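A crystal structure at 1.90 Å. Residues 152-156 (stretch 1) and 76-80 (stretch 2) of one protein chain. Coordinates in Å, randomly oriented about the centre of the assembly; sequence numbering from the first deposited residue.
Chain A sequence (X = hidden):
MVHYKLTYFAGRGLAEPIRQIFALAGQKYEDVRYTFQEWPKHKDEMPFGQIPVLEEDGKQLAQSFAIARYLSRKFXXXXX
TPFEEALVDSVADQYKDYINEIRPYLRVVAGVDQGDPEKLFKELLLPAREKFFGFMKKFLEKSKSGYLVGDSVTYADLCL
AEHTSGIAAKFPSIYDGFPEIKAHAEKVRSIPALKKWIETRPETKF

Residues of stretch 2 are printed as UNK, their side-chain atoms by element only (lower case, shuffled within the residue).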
# COMPACT_ATOMS: atom_id res chain seq x y z
N SER A 152 5.22 15.07 15.42
CA SER A 152 6.39 14.23 15.66
C SER A 152 6.67 13.28 14.48
O SER A 152 5.81 13.09 13.62
CB SER A 152 6.23 13.45 16.97
OG SER A 152 5.11 12.60 16.91
N VAL A 153 7.88 12.71 14.44
CA VAL A 153 8.32 11.86 13.31
C VAL A 153 7.48 10.59 13.19
O VAL A 153 7.14 9.96 14.19
CB VAL A 153 9.85 11.52 13.37
CG1 VAL A 153 10.20 10.56 14.54
CG2 VAL A 153 10.35 10.97 12.01
N THR A 154 7.12 10.24 11.95
CA THR A 154 6.42 9.00 11.67
C THR A 154 7.11 8.22 10.56
O THR A 154 8.03 8.73 9.90
CB THR A 154 4.93 9.21 11.25
OG1 THR A 154 4.89 9.82 9.96
CG2 THR A 154 4.17 10.03 12.29
N TYR A 155 6.66 6.99 10.31
CA TYR A 155 7.33 6.21 9.25
C TYR A 155 7.16 6.84 7.86
O TYR A 155 7.97 6.60 6.96
CB TYR A 155 6.93 4.72 9.29
CG TYR A 155 5.54 4.42 8.77
CD1 TYR A 155 5.36 4.13 7.42
CD2 TYR A 155 4.42 4.41 9.62
CE1 TYR A 155 4.09 3.86 6.91
CE2 TYR A 155 3.13 4.13 9.10
CZ TYR A 155 2.99 3.87 7.74
OH TYR A 155 1.76 3.60 7.19
N ALA A 156 6.12 7.66 7.68
CA ALA A 156 5.98 8.36 6.41
C ALA A 156 7.14 9.37 6.23
O ALA A 156 7.67 9.51 5.12
CB ALA A 156 4.61 9.04 6.30
N UNK A 76 5.94 3.71 18.48
CA UNK A 76 5.48 5.08 18.67
C UNK A 76 5.71 6.01 17.49
O UNK A 76 5.76 7.22 17.69
N UNK A 77 5.82 5.44 16.28
CA UNK A 77 6.06 6.22 15.04
C UNK A 77 4.96 6.09 13.98
O UNK A 77 5.20 6.30 12.80
c UNK A 77 10.10 4.71 16.83
c UNK A 77 8.91 7.06 15.99
c UNK A 77 8.51 5.84 15.43
c UNK A 77 9.92 7.10 16.96
c UNK A 77 9.10 4.68 15.86
c UNK A 77 10.51 5.92 17.37
c UNK A 77 7.40 5.81 14.44
N UNK A 78 3.76 5.70 14.41
CA UNK A 78 2.66 5.45 13.47
C UNK A 78 1.68 6.63 13.37
O UNK A 78 0.78 6.61 12.53
c UNK A 78 1.87 4.18 13.88
N UNK A 79 1.81 7.60 14.27
CA UNK A 79 0.76 8.62 14.46
C UNK A 79 0.27 8.65 15.89
O UNK A 79 0.33 7.63 16.60
N UNK A 80 -0.22 9.80 16.32
CA UNK A 80 -0.54 10.03 17.77
C UNK A 80 -1.98 9.62 18.16
O UNK A 80 -2.26 9.37 19.34
c UNK A 80 -0.22 11.49 18.14
c UNK A 80 -0.67 13.95 21.17
c UNK A 80 -0.56 11.96 19.58
n UNK A 80 -1.01 15.43 21.15
c UNK A 80 -0.09 13.43 19.83

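Position 76 has backbone atoms and nothing beyond CA. Its phi/psi of 100/25 falls just after a helix, and at these values a CB would be jammed against the carbonyl O of the preceding residue. Nothing of stretch 1 lies within 5.5 Å of where that CB would sit, so the backbone, not the contact, sets the requirement. The residue is Gly76.

Position 77 carries seven side-chain carbons, one linking CA to a closed ring of six. No heteroatom extends from the ring, which excludes tyrosine, and a single ring and no nitrogen among the seven atoms exclude histidine and tryptophan. The ring lies beside residue 153; its CA lies nearest the CA of Thr154, 4.4 Å away, and its backbone O lies 3.0 Å from Tyr155 N. The residue is Phe77. Its CD1 lies 4.0 Å from Val153 CG1, an apolar contact, and 3.8 Å from Val153 O, which approaches the ring at its edge, near its plane.

Position 78 has a single side-chain carbon, bonded to CA. The CA-to-CB bond points away from stretch 1, and its CB comes no nearer to stretch 1 than 4.9 Å, at Tyr155 CE2; contact is made by the backbone instead, the CA lying 4.4 Å from Tyr155 CD2, at the edge of that ring. One carbon alone identifies Ala78.

Position 79 again lacks any side-chain atom. With phi/psi of 123/153, a CB would collide with the carbonyl O of Ala78, which by itself calls for glycine; that modelled CB would stand 5.0 Å from Thr154 CG2, so stretch 1 does not impose the choice. The backbone N lies 3.9 Å from Thr154 CG2. This is Gly79.

Position 80 shows four carbons in an unbranched row ending in nitrogen, the signature of lysine. The end of Lys80 leads away from stretch 1, and its nearest side-chain approach is Lys80 CB to Ser152 OG, 5.6 Å.

The contact centres on the carbonyl of Phe77. Tyr155 N donates a hydrogen bond to Phe77 O (3.0 Å, 143° at the hydrogen), while Thr154 CA approaches the same oxygen at 3.2 Å in a CA-H...O contact. Because Tyr155 begins a helix, its amide is free to look outside that helix for an acceptor. Thr154, the N-cap, accepts a weak bond at OG1 from Ala156 N (3.4 Å, 132°). Around this polar anchor, the Phe77 ring packs against Val153, and the two stretches together bury 244 Å².

Stretch 2, residues 76-80: GFAGK
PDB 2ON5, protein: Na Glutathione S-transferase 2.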